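Local atomic coordinates of galactan 1,3-beta-galactosidase (Phanerochaete chrysosporium, PDB entry 7BYS), a protein that probably removes galactose units from the ends of beta-1,3-galactan chains in arabinogalactan, and carries a calcium-binding carbohydrate-binding module beside its catalytic domain. Residues Ala43-Val48 with Asp64-Ile69; Gly106-Gly111 with Gly132-Asp137; Asn161-Arg166 with Thr175-Val180; Thr185-Gly190 with Ile201-Ser206; Asn211-Phe216 with Thr236-Ser241. All blocks are in the same frame, centred on the assembly; numbering follows the deposited sequence. Where two conformers were deposited one is given.

Interaction 1 of 5, residues Ala43-Val48 with Asp64-Ile69; sequences ALFKAV and DALSPI
A classic beta bulge in the first blade of the GH43 five-bladed beta-propeller joins the loop entering strand 48-53 to the chain that has just left strand 60-61. Ala-65 and Leu-66 both face Val-48, whose carbonyl oxygen accepts two N-H groups. Ala-65 N reaches Val-48 O at 2.8 Å, nearly along the C=O axis, whereas Leu-66 N lies 3.3 Å from Val-48 O, in the carbonyl plane and on a lone pair. The return bond runs from Val-48 N to Leu-66 O at 2.9 Å, and beside it the CB atoms of Val-48 and Leu-66 touch.

Phe-45 carries the packing farther along. With CG anti to the backbone N (chi1 -178°), its ring is sent across segment 64-69 and meets it obliquely. Phe-45 CZ sits 3.6 Å from Leu-66 O and also touches Leu-66 CD2, while Phe-45 CD2 lies 3.9 Å from Pro-68 CG. An alanine here would remove the ring and would probably loosen the packing of Leu-66 and Pro-68. Nearby, Ala-47 CB rests 3.2 Å from Asp-64 OD2, and the other carboxylate oxygen is paired with Arg-61. Behind the contact, Val-80 of strand 79-88 touches both Phe-45 and Val-48.

The chemistry thus divides: three backbone bonds fix the bulge, while one ring packs against Leu-66 and the proline-containing loop beyond.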
# COMPACT_ATOMS: atom_id res chain seq x y z
N ALA A 43 -11.24 -12.55 4.12
CA ALA A 43 -11.61 -11.19 4.47
C ALA A 43 -11.98 -11.06 5.94
O ALA A 43 -12.16 -9.93 6.42
CB ALA A 43 -12.79 -10.73 3.60
N LEU A 44 -12.09 -12.18 6.65
CA LEU A 44 -12.54 -12.21 8.03
C LEU A 44 -11.35 -12.19 8.97
O LEU A 44 -10.20 -12.35 8.57
CB LEU A 44 -13.39 -13.45 8.27
CG LEU A 44 -14.51 -13.64 7.23
CD1 LEU A 44 -15.27 -14.94 7.46
CD2 LEU A 44 -15.44 -12.44 7.26
N PHE A 45 -11.64 -12.00 10.25
CA PHE A 45 -10.60 -11.70 11.22
C PHE A 45 -9.80 -12.94 11.59
O PHE A 45 -10.37 -13.94 12.07
CB PHE A 45 -11.23 -11.09 12.47
CG PHE A 45 -10.25 -10.69 13.53
CD1 PHE A 45 -9.06 -10.04 13.19
CD2 PHE A 45 -10.52 -10.92 14.87
CE1 PHE A 45 -8.18 -9.64 14.16
CE2 PHE A 45 -9.62 -10.52 15.84
CZ PHE A 45 -8.45 -9.89 15.49
N LYS A 46 -8.49 -12.88 11.38
CA LYS A 46 -7.55 -13.85 11.91
C LYS A 46 -6.69 -13.26 13.02
O LYS A 46 -6.58 -13.85 14.09
CB LYS A 46 -6.64 -14.39 10.79
CG LYS A 46 -5.58 -15.36 11.30
CD LYS A 46 -4.76 -15.92 10.15
CE LYS A 46 -3.63 -16.80 10.66
NZ LYS A 46 -4.13 -18.11 11.14
N ALA A 47 -6.07 -12.09 12.78
CA ALA A 47 -5.30 -11.43 13.82
C ALA A 47 -4.96 -10.02 13.37
O ALA A 47 -4.90 -9.73 12.17
CB ALA A 47 -4.01 -12.19 14.13
N VAL A 48 -4.71 -9.15 14.35
CA VAL A 48 -3.93 -7.94 14.11
C VAL A 48 -2.49 -8.31 14.44
O VAL A 48 -2.18 -8.64 15.59
CB VAL A 48 -4.41 -6.76 14.97
CG1 VAL A 48 -3.47 -5.55 14.77
CG2 VAL A 48 -5.84 -6.37 14.61
N ASP A 64 0.94 -11.79 18.03
CA ASP A 64 -0.13 -10.95 17.50
C ASP A 64 -0.64 -9.97 18.55
O ASP A 64 -0.73 -10.29 19.74
CB ASP A 64 -1.28 -11.82 17.01
CG ASP A 64 -0.93 -12.60 15.75
OD1 ASP A 64 -0.08 -12.14 14.97
OD2 ASP A 64 -1.54 -13.68 15.55
N ALA A 65 -0.96 -8.76 18.10
CA ALA A 65 -1.45 -7.74 19.02
C ALA A 65 -2.92 -7.95 19.38
O ALA A 65 -3.35 -7.57 20.47
CB ALA A 65 -1.26 -6.36 18.41
N LEU A 66 -3.72 -8.52 18.47
CA LEU A 66 -5.13 -8.76 18.75
C LEU A 66 -5.53 -10.09 18.13
O LEU A 66 -5.17 -10.39 16.98
CB LEU A 66 -6.04 -7.62 18.23
CG LEU A 66 -7.49 -7.71 18.73
CD1 LEU A 66 -7.52 -7.40 20.21
CD2 LEU A 66 -8.39 -6.77 17.95
N SER A 67 -6.27 -10.89 18.88
CA SER A 67 -6.65 -12.23 18.48
C SER A 67 -8.15 -12.38 18.59
O SER A 67 -8.80 -11.63 19.33
CB SER A 67 -5.96 -13.27 19.37
OG SER A 67 -4.55 -13.16 19.25
N PRO A 68 -8.74 -13.33 17.87
CA PRO A 68 -10.20 -13.45 17.86
C PRO A 68 -10.76 -13.97 19.17
O PRO A 68 -10.09 -14.64 19.95
CB PRO A 68 -10.47 -14.45 16.73
CG PRO A 68 -9.24 -14.43 15.90
CD PRO A 68 -8.13 -14.21 16.86
N ILE A 69 -12.02 -13.61 19.41
CA ILE A 69 -12.79 -14.15 20.52
C ILE A 69 -14.13 -14.62 19.96
O ILE A 69 -14.91 -13.81 19.44
CB ILE A 69 -13.02 -13.12 21.64
CG1 ILE A 69 -11.69 -12.53 22.12
CG2 ILE A 69 -13.76 -13.77 22.80
CD1 ILE A 69 -11.87 -11.44 23.19

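Interaction 2 of 5, residues Gly106-Gly111 with Gly132-Asp137; sequences GAAMVG and GADSRD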
# COMPACT_ATOMS: atom_id res chain seq x y z
N GLY A 106 -22.53 -4.26 7.09
CA GLY A 106 -23.73 -3.57 7.50
C GLY A 106 -23.71 -2.99 8.90
O GLY A 106 -24.60 -2.20 9.23
N ALA A 107 -22.73 -3.36 9.72
CA ALA A 107 -22.67 -2.91 11.11
C ALA A 107 -21.98 -1.55 11.27
O ALA A 107 -22.40 -0.76 12.12
CB ALA A 107 -21.97 -3.96 11.98
N ALA A 108 -20.93 -1.29 10.49
CA ALA A 108 -20.29 0.03 10.40
C ALA A 108 -19.93 0.61 11.77
O ALA A 108 -20.40 1.68 12.16
CB ALA A 108 -21.14 1.00 9.58
N MET A 109 -19.06 -0.10 12.49
CA MET A 109 -18.63 0.32 13.81
C MET A 109 -17.12 0.50 13.88
O MET A 109 -16.38 0.15 12.95
CB MET A 109 -19.07 -0.70 14.86
CG MET A 109 -20.58 -0.79 15.00
SD MET A 109 -21.08 -2.21 15.99
CE MET A 109 -22.85 -1.95 16.09
N VAL A 110 -16.67 1.11 14.98
CA VAL A 110 -15.27 1.09 15.37
C VAL A 110 -15.14 0.10 16.51
O VAL A 110 -16.10 -0.20 17.22
CB VAL A 110 -14.72 2.48 15.79
CG1 VAL A 110 -14.69 3.46 14.63
CG2 VAL A 110 -15.50 3.04 16.98
N GLY A 111 -13.94 -0.43 16.67
CA GLY A 111 -13.59 -1.21 17.85
C GLY A 111 -12.38 -0.59 18.52
O GLY A 111 -11.57 0.07 17.87
N GLY A 132 -23.10 7.63 17.27
CA GLY A 132 -24.25 6.93 16.75
C GLY A 132 -24.31 6.80 15.25
O GLY A 132 -25.29 6.24 14.74
N ALA A 133 -23.31 7.29 14.52
CA ALA A 133 -23.31 7.26 13.06
C ALA A 133 -22.36 6.17 12.56
O ALA A 133 -21.55 5.63 13.31
CB ALA A 133 -22.90 8.62 12.49
N ASP A 134 -22.49 5.85 11.27
CA ASP A 134 -21.66 4.84 10.64
C ASP A 134 -20.19 5.23 10.72
O ASP A 134 -19.81 6.40 10.60
CB ASP A 134 -21.98 4.75 9.15
CG ASP A 134 -23.30 4.09 8.86
OD1 ASP A 134 -23.99 3.63 9.81
OD2 ASP A 134 -23.66 4.03 7.66
N SER A 135 -19.36 4.21 10.85
CA SER A 135 -17.92 4.34 10.62
C SER A 135 -17.46 3.08 9.91
O SER A 135 -17.64 1.98 10.43
CB SER A 135 -17.18 4.53 11.94
OG SER A 135 -15.78 4.65 11.74
N ARG A 136 -16.87 3.25 8.72
CA ARG A 136 -16.32 2.11 8.00
C ARG A 136 -14.80 2.27 7.91
O ARG A 136 -14.13 2.16 8.93
CB ARG A 136 -17.05 1.88 6.67
CG ARG A 136 -18.43 1.28 6.90
CD ARG A 136 -19.17 1.01 5.60
NE ARG A 136 -20.46 0.36 5.84
CZ ARG A 136 -21.58 1.01 6.15
NH1 ARG A 136 -21.59 2.33 6.29
NH2 ARG A 136 -22.70 0.33 6.34
N ASP A 137 -14.23 2.57 6.74
CA ASP A 137 -12.79 2.84 6.71
C ASP A 137 -12.49 3.98 7.67
O ASP A 137 -13.22 4.98 7.73
CB ASP A 137 -12.36 3.32 5.32
CG ASP A 137 -12.14 2.19 4.34
OD1 ASP A 137 -12.50 1.04 4.61
OD2 ASP A 137 -11.62 2.50 3.25
O HOH W 1 -14.77 2.14 11.55
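Arg-136 lies with its guanidinium flat against a methyl group where the second blade of the beta-propeller hands over to the third. Ala-108 CB stands 3.4 Å above the guanidinium plane of Arg-136, over its centre. The arginine's CG is anti to its carbonyl carbon and the chain is extended from CG to NE, which carries the group back over the alanine although its CB points away. In the guanidinium plane, Arg-136 NH1 makes a salt bridge of 3.0 Å to Asp-134 OD2; the carboxylate is met from above its own plane. Asp-134 has a second charged partner in Lys-129, and Arg-136 NH2 donates to Tyr-105 O. A leucine here would lose the bonds to Asp-134 and Tyr-105 O, and would probably loosen the tie to the loop of Tyr-105 and Ala-108, one residue before the galactose-binding Asp-137.

Between the backbones, Ser-135 N donates to Ala-108 O at 3.0 Å, approaching 58° out of the carbonyl plane. The Ser-135 hydroxyl, anti to its backbone N, comes alongside Val-110, with OG 3.3 Å from Val-110 CG1. Ser-135 OG donates to a bridging water at 2.7 Å, which gives its protons to Met-109 O and Arg-136 O.

Interaction 3 of 5, residues Asn161-Arg166 with Thr175-Val180; sequences NFKISR and TAQVSV
Lys-163 runs along one side of the beta hairpin 161-167/174-181, an antiparallel pair in the propeller's third blade. Lys-163 CB lies 4.0 Å from Ser-179 O. Lys-163 CG, anti to the carbonyl carbon (chi1 -69°), packs 3.9 Å from Val-180 CG2, the two side chains lying side by side and pointing the same way. Beyond CG the chain is extended and crosses Gln-177 obliquely, so that Lys-163 CD comes within 3.7 Å of Gln-177 OE1, with CE almost as near. At the tip, Lys-163 NZ donates to a water at 2.9 Å, and this water donates onward to Gln-177 OE1. The ammonium has stronger partners in Asp-157 (a salt bridge) and Ser-156 (a hydrogen bond).

Under this row the strands slip by one residue. Val-178 and Ser-179 both face Ile-164, a classic beta bulge in which Ile-164 O accepts from Val-178 N at 2.8 Å and from Ser-179 N at 3.0 Å. On the other side of the sheet from Lys-163, one face of the Arg-166 guanidinium is covered near its rim by Thr-175 CG2.

The aliphatic length of Lys-163 thus serves as packing, while its charge is probably stabilised by a carboxylate, a hydroxyl and a water-linked amide.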
# COMPACT_ATOMS: atom_id res chain seq x y z
N ASN A 161 -20.40 10.57 3.56
CA ASN A 161 -19.94 11.78 4.24
C ASN A 161 -18.69 11.44 5.03
O ASN A 161 -18.71 10.55 5.88
CB ASN A 161 -21.02 12.32 5.19
CG ASN A 161 -22.34 12.59 4.48
OD1 ASN A 161 -22.37 12.91 3.30
ND2 ASN A 161 -23.44 12.45 5.21
N PHE A 162 -17.61 12.17 4.77
CA PHE A 162 -16.34 11.93 5.43
C PHE A 162 -16.21 12.82 6.66
O PHE A 162 -16.39 14.05 6.56
CB PHE A 162 -15.17 12.20 4.49
CG PHE A 162 -13.86 11.85 5.11
CD1 PHE A 162 -13.47 10.52 5.22
CD2 PHE A 162 -13.04 12.83 5.64
CE1 PHE A 162 -12.27 10.19 5.83
CE2 PHE A 162 -11.85 12.51 6.27
CZ PHE A 162 -11.47 11.19 6.36
N LYS A 163 -15.86 12.23 7.79
CA LYS A 163 -15.87 12.93 9.06
C LYS A 163 -14.52 12.88 9.75
O LYS A 163 -13.79 11.88 9.67
CB LYS A 163 -16.93 12.34 9.99
CG LYS A 163 -18.34 12.62 9.50
CD LYS A 163 -19.40 11.94 10.35
CE LYS A 163 -20.78 12.24 9.78
NZ LYS A 163 -21.81 11.31 10.35
N ILE A 164 -14.21 13.95 10.47
CA ILE A 164 -13.11 14.00 11.42
C ILE A 164 -13.71 14.39 12.76
O ILE A 164 -14.44 15.38 12.85
CB ILE A 164 -12.06 15.03 10.99
CG1 ILE A 164 -11.51 14.66 9.61
CG2 ILE A 164 -10.95 15.10 12.03
CD1 ILE A 164 -10.53 15.68 9.05
N SER A 165 -13.43 13.59 13.79
CA SER A 165 -14.01 13.86 15.09
C SER A 165 -12.97 13.66 16.17
O SER A 165 -12.12 12.78 16.06
CB SER A 165 -15.20 12.94 15.35
OG SER A 165 -16.24 13.20 14.41
N ARG A 166 -13.03 14.49 17.21
CA ARG A 166 -12.03 14.46 18.28
C ARG A 166 -12.34 13.36 19.30
O ARG A 166 -13.50 13.13 19.66
CB ARG A 166 -12.00 15.83 18.96
CG ARG A 166 -10.95 15.97 20.05
CD ARG A 166 -10.70 17.44 20.41
NE ARG A 166 -11.95 18.18 20.63
CZ ARG A 166 -12.56 18.32 21.80
NH1 ARG A 166 -13.69 19.00 21.86
NH2 ARG A 166 -12.05 17.78 22.90
N THR A 175 -15.79 12.47 21.16
CA THR A 175 -16.44 13.51 21.95
C THR A 175 -17.16 14.57 21.12
O THR A 175 -18.26 14.99 21.48
CB THR A 175 -15.45 14.16 22.92
OG1 THR A 175 -16.13 15.12 23.75
CG2 THR A 175 -14.32 14.87 22.20
N ALA A 176 -16.56 15.02 20.02
CA ALA A 176 -17.13 16.12 19.24
C ALA A 176 -16.76 15.92 17.78
O ALA A 176 -15.64 15.50 17.47
CB ALA A 176 -16.57 17.47 19.70
N GLN A 177 -17.70 16.24 16.89
CA GLN A 177 -17.37 16.35 15.48
C GLN A 177 -16.56 17.60 15.23
O GLN A 177 -16.80 18.66 15.83
CB GLN A 177 -18.64 16.43 14.64
CG GLN A 177 -18.42 16.14 13.16
CD GLN A 177 -19.72 15.83 12.43
OE1 GLN A 177 -20.30 14.76 12.61
NE2 GLN A 177 -20.19 16.78 11.63
N VAL A 178 -15.57 17.49 14.35
CA VAL A 178 -14.68 18.59 14.04
C VAL A 178 -14.85 19.06 12.60
O VAL A 178 -14.82 20.26 12.32
CB VAL A 178 -13.22 18.19 14.35
CG1 VAL A 178 -12.26 19.25 13.92
CG2 VAL A 178 -13.08 17.89 15.83
N SER A 179 -15.02 18.12 11.67
CA SER A 179 -15.13 18.43 10.25
C SER A 179 -16.02 17.38 9.60
O SER A 179 -15.98 16.20 9.97
CB SER A 179 -13.75 18.40 9.58
OG SER A 179 -13.87 18.52 8.18
N VAL A 180 -16.81 17.81 8.62
CA VAL A 180 -17.54 16.87 7.78
C VAL A 180 -17.48 17.35 6.33
O VAL A 180 -17.69 18.53 6.05
CB VAL A 180 -19.00 16.64 8.23
CG1 VAL A 180 -19.80 17.93 8.23
CG2 VAL A 180 -19.67 15.59 7.36
O HOH W 2 -13.87 16.03 6.94
O HOH W 3 -21.95 12.12 13.17

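Interaction 4 of 5, residues Thr185-Gly190 with Ile201-Ser206; sequences TLEAPG and IASHTS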
# COMPACT_ATOMS: atom_id res chain seq x y z
N THR A 185 -17.65 10.93 -0.47
CA THR A 185 -17.38 9.52 -0.79
C THR A 185 -15.90 9.17 -0.66
O THR A 185 -15.28 8.60 -1.57
CB THR A 185 -17.95 9.08 -2.15
OG1 THR A 185 -17.27 9.75 -3.22
CG2 THR A 185 -19.46 9.33 -2.22
N LEU A 186 -15.33 9.53 0.47
CA LEU A 186 -13.91 9.30 0.73
C LEU A 186 -13.74 8.13 1.68
O LEU A 186 -14.52 7.95 2.63
CB LEU A 186 -13.25 10.54 1.33
CG LEU A 186 -13.18 11.78 0.43
CD1 LEU A 186 -12.73 12.99 1.22
CD2 LEU A 186 -12.27 11.54 -0.77
N GLU A 187 -12.70 7.34 1.46
CA GLU A 187 -12.34 6.30 2.41
C GLU A 187 -10.82 6.18 2.47
O GLU A 187 -10.09 7.06 1.99
CB GLU A 187 -13.11 5.00 2.13
CG GLU A 187 -12.75 4.34 0.82
CD GLU A 187 -13.53 3.04 0.60
OE1 GLU A 187 -14.44 2.73 1.40
OE2 GLU A 187 -13.24 2.33 -0.38
N ALA A 188 -10.34 5.12 3.12
CA ALA A 188 -8.91 4.88 3.32
C ALA A 188 -8.14 6.14 3.73
O ALA A 188 -7.13 6.50 3.08
CB ALA A 188 -8.32 4.25 2.05
N PRO A 189 -8.56 6.84 4.78
CA PRO A 189 -7.92 8.11 5.11
C PRO A 189 -6.63 7.94 5.89
O PRO A 189 -6.39 6.94 6.56
CB PRO A 189 -8.96 8.79 6.01
CG PRO A 189 -9.62 7.63 6.72
CD PRO A 189 -9.72 6.56 5.65
N GLY A 190 -5.80 8.98 5.80
CA GLY A 190 -4.74 9.20 6.77
C GLY A 190 -4.37 10.67 6.76
O GLY A 190 -4.57 11.36 5.76
N ILE A 201 -4.84 12.35 3.13
CA ILE A 201 -4.79 11.49 1.95
C ILE A 201 -5.95 10.52 2.05
O ILE A 201 -6.19 9.97 3.13
CB ILE A 201 -3.47 10.70 1.91
CG1 ILE A 201 -2.27 11.61 2.16
CG2 ILE A 201 -3.36 9.93 0.60
CD1 ILE A 201 -2.09 12.66 1.12
N ALA A 202 -6.64 10.29 0.94
CA ALA A 202 -7.80 9.41 0.97
C ALA A 202 -8.08 8.88 -0.43
O ALA A 202 -7.68 9.48 -1.43
CB ALA A 202 -9.04 10.14 1.51
N SER A 203 -8.78 7.76 -0.49
CA SER A 203 -9.31 7.24 -1.74
C SER A 203 -10.77 7.64 -1.90
O SER A 203 -11.42 8.13 -0.98
CB SER A 203 -9.14 5.72 -1.80
OG SER A 203 -10.14 5.05 -1.05
N HIS A 204 -11.29 7.42 -3.10
CA HIS A 204 -12.73 7.40 -3.26
C HIS A 204 -13.26 5.98 -3.03
O HIS A 204 -12.51 5.07 -2.65
CB HIS A 204 -13.14 8.02 -4.60
CG HIS A 204 -13.20 9.51 -4.55
ND1 HIS A 204 -14.14 10.19 -3.82
CD2 HIS A 204 -12.38 10.45 -5.09
CE1 HIS A 204 -13.93 11.49 -3.94
NE2 HIS A 204 -12.86 11.67 -4.70
N THR A 205 -14.56 5.79 -3.23
CA THR A 205 -15.22 4.51 -2.94
C THR A 205 -15.41 3.77 -4.25
O THR A 205 -16.33 4.07 -5.03
CB THR A 205 -16.56 4.72 -2.24
OG1 THR A 205 -17.37 5.63 -3.00
CG2 THR A 205 -16.36 5.29 -0.86
N SER A 206 -14.54 2.80 -4.51
CA SER A 206 -14.69 1.94 -5.68
C SER A 206 -14.53 0.47 -5.30
O SER A 206 -14.06 -0.34 -6.10
CB SER A 206 -13.73 2.34 -6.80
OG SER A 206 -12.38 2.22 -6.40
O HOH W 4 -16.54 7.60 -5.03
O HOH W 5 -12.26 1.92 -2.88
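His-204 ND1 donates to Thr-185 O at 3.0 Å, coming from well above the carbonyl plane, and the same nitrogen is bonded to Thr-185 OG1 at 3.2 Å. Leu-186 lies alongside the imidazole and sets its CD2 methyl over one ring face, 3.9 Å from the His-204 ring centroid, in a CH-pi contact. The rotation of the ring is further fixed by His-204 NE2, which pairs with Gln-228.

Backbone bonds set the register bringing these together. Glu-187 N donates to Ser-203 O at 2.9 Å and Ser-203 N returns a bond to Glu-187 O; past the corner at Ala-188 (phi 43°), Gly-190 and Ile-201 form a second reciprocal pair, after a one-residue beta bulge. Glu-187 holds CG in the crowded position between its backbone N and carbonyl carbon (chi1 66°), packed 3.3 Å from Ser-203 OG. Ser-203 OG donates to His-204 O at 2.9 Å and is itself bonded by Gln-242 NE2. A water joins Glu-187 OE2 to Ser-206 N.

Glu-187 OE1 lies close to Asp-137 OD2, so one carboxylate probably has a raised pKa. This kinked antiparallel pair lies beside the galactose-binding residues Asp-137 and Gln-242, consistent with a place at the GH43 propeller's active site.

Interaction 5 of 5, residues Asn211-Phe216 with Thr236-Ser241; sequences NPNKWF and TRTWYS
A direct hydrogen bond ties the loop before strand 214-218 to the short helical turn 237-240: Thr-238 OG1 donates to Asn-211 O at 2.8 Å, on a lone pair in the carbonyl plane. The hydroxyl is placed there by a threonine whose OG1 is anti to the carbonyl carbon (chi1 -35°, twisted from a fully staggered value). Asn-211 O also takes a weak bond from Asn-213 ND2, at 3.0 Å.

Water supplies a second polar link. A single molecule accepts from Asn-211 N at 3.0 Å and from Asn-213 ND2 at 2.9 Å, and donates to Ser-241 O at 2.8 Å, so the amide of Asn-213 serves both the loop carbonyl and the bridge. The other end of that amide, OD1, accepts from the backbone N of Asn-243.

Van der Waals contact is modest. Asn-213 and Thr-238 cross at about a right angle, with Thr-238 CG2 4.0 Å from Asn-213 CB, and Pro-212 lies against the backbone of Arg-237.

Internal bonds shape the turn. Residues 237 to 240 all have positive phi, the mark of a left-handed helical turn. Thr-236 OG1 accepts from Trp-239 N at 3.0 Å, an ST motif, and Ser-241 OG donates to Thr-238 O at 2.7 Å.

Arg-237 and Tyr-240 bond to Asp-385, in the CBM6-family region. The arrangement is thus a left-handed turn leading directly into Gln-242, a galactose-binding residue, on the last blade of the beta-propeller.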
# COMPACT_ATOMS: atom_id res chain seq x y z
N ASN A 211 -8.41 3.32 -7.15
CA ASN A 211 -8.86 4.54 -7.81
C ASN A 211 -7.83 5.64 -7.55
O ASN A 211 -6.93 5.45 -6.72
CB ASN A 211 -10.27 4.94 -7.37
CG ASN A 211 -10.38 5.20 -5.88
OD1 ASN A 211 -9.84 6.18 -5.37
ND2 ASN A 211 -11.06 4.30 -5.18
N PRO A 212 -7.90 6.78 -8.25
CA PRO A 212 -6.92 7.86 -7.99
C PRO A 212 -7.10 8.45 -6.60
O PRO A 212 -8.12 9.09 -6.32
CB PRO A 212 -7.24 8.88 -9.09
CG PRO A 212 -7.92 8.09 -10.16
CD PRO A 212 -8.73 7.07 -9.43
N ASN A 213 -6.12 8.24 -5.74
CA ASN A 213 -6.18 8.77 -4.38
C ASN A 213 -5.85 10.27 -4.39
O ASN A 213 -5.16 10.78 -5.29
CB ASN A 213 -5.22 8.01 -3.46
CG ASN A 213 -5.77 6.65 -3.01
OD1 ASN A 213 -5.38 6.15 -1.95
ND2 ASN A 213 -6.63 6.04 -3.80
N LYS A 214 -6.35 10.97 -3.38
CA LYS A 214 -6.35 12.43 -3.36
C LYS A 214 -5.73 12.97 -2.08
O LYS A 214 -5.71 12.30 -1.04
CB LYS A 214 -7.78 12.99 -3.44
CG LYS A 214 -8.64 12.42 -4.56
CD LYS A 214 -8.17 12.90 -5.92
CE LYS A 214 -9.09 12.36 -7.01
NZ LYS A 214 -8.60 12.77 -8.37
N TRP A 215 -5.23 14.21 -2.17
CA TRP A 215 -4.75 14.95 -1.01
C TRP A 215 -5.56 16.23 -0.82
O TRP A 215 -6.08 16.81 -1.79
CB TRP A 215 -3.24 15.26 -1.10
CG TRP A 215 -2.85 16.30 -2.09
CD1 TRP A 215 -2.50 16.10 -3.41
CD2 TRP A 215 -2.72 17.70 -1.85
NE1 TRP A 215 -2.18 17.31 -3.99
CE2 TRP A 215 -2.31 18.30 -3.06
CE3 TRP A 215 -2.94 18.51 -0.73
CZ2 TRP A 215 -2.10 19.68 -3.18
CZ3 TRP A 215 -2.73 19.87 -0.85
CH2 TRP A 215 -2.31 20.44 -2.07
N PHE A 216 -5.65 16.66 0.44
CA PHE A 216 -6.33 17.88 0.89
C PHE A 216 -5.47 18.46 1.99
O PHE A 216 -4.82 17.71 2.73
CB PHE A 216 -7.70 17.57 1.53
CG PHE A 216 -8.54 16.56 0.78
CD1 PHE A 216 -8.23 15.21 0.80
CD2 PHE A 216 -9.68 16.96 0.10
CE1 PHE A 216 -9.02 14.28 0.13
CE2 PHE A 216 -10.49 16.03 -0.57
CZ PHE A 216 -10.15 14.69 -0.56
N THR A 236 -3.17 5.73 -13.55
CA THR A 236 -2.54 4.60 -12.87
C THR A 236 -3.31 4.12 -11.65
O THR A 236 -2.93 3.09 -11.08
CB THR A 236 -1.10 4.92 -12.42
OG1 THR A 236 -1.12 5.83 -11.32
CG2 THR A 236 -0.26 5.49 -13.56
N ARG A 237 -4.34 4.85 -11.21
CA ARG A 237 -5.12 4.46 -10.03
C ARG A 237 -4.20 4.30 -8.82
O ARG A 237 -4.16 3.25 -8.17
CB ARG A 237 -5.95 3.21 -10.30
CG ARG A 237 -6.74 3.30 -11.61
CD ARG A 237 -7.50 2.02 -11.92
NE ARG A 237 -6.58 0.91 -12.13
CZ ARG A 237 -6.93 -0.37 -12.16
NH1 ARG A 237 -8.20 -0.73 -11.99
NH2 ARG A 237 -6.00 -1.31 -12.33
N THR A 238 -3.46 5.37 -8.53
CA THR A 238 -2.47 5.40 -7.46
C THR A 238 -1.43 4.31 -7.65
O THR A 238 -1.02 3.64 -6.70
CB THR A 238 -3.10 5.37 -6.06
OG1 THR A 238 -4.33 6.10 -6.07
CG2 THR A 238 -2.18 6.04 -5.05
N TRP A 239 -0.97 4.15 -8.89
CA TRP A 239 -0.02 3.08 -9.21
C TRP A 239 -0.54 1.73 -8.71
O TRP A 239 0.19 0.91 -8.15
CB TRP A 239 1.38 3.40 -8.66
CG TRP A 239 1.98 4.62 -9.30
CD1 TRP A 239 2.13 5.86 -8.74
CD2 TRP A 239 2.46 4.73 -10.65
NE1 TRP A 239 2.70 6.72 -9.64
CE2 TRP A 239 2.93 6.05 -10.82
CE3 TRP A 239 2.59 3.83 -11.71
CZ2 TRP A 239 3.48 6.51 -12.02
CZ3 TRP A 239 3.15 4.28 -12.91
CH2 TRP A 239 3.59 5.60 -13.05
N TYR A 240 -1.84 1.52 -8.92
CA TYR A 240 -2.58 0.35 -8.44
C TYR A 240 -2.37 0.12 -6.93
O TYR A 240 -1.69 -0.80 -6.48
CB TYR A 240 -2.25 -0.90 -9.26
CG TYR A 240 -3.30 -1.99 -9.19
CD1 TYR A 240 -4.04 -2.24 -8.04
CD2 TYR A 240 -3.55 -2.78 -10.31
CE1 TYR A 240 -5.01 -3.26 -8.01
CE2 TYR A 240 -4.49 -3.76 -10.29
CZ TYR A 240 -5.21 -4.01 -9.16
OH TYR A 240 -6.15 -5.00 -9.20
N SER A 241 -3.02 0.99 -6.15
CA SER A 241 -2.94 0.87 -4.70
C SER A 241 -4.05 1.70 -4.07
O SER A 241 -4.78 2.43 -4.75
CB SER A 241 -1.56 1.28 -4.17
OG SER A 241 -1.41 2.69 -4.16
O HOH W 6 -7.45 3.26 -4.33

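The five contacts follow one another along the chain without overlap, and all lie in the GH43 propeller. Interaction 1 belongs to the first blade; its centre is about 18 Å from that of interaction 2, with no touch between them. Interaction 2 bridges the second blade and the entry to the third, which holds interaction 3, and Ala-133 CB touches Lys-163 NZ. Interaction 4 touches three others: interaction 2 through Asp-137 OD2 and Ala-188 N, interaction 3 through Phe-162 and Pro-189, and interaction 5 across strands 197-204 and 214-218, their centres about 9 Å apart. Interactions 2 and 5 thus join successive blades around the galactose-binding residues, whereas 1, 3 and 4 lie within single blades.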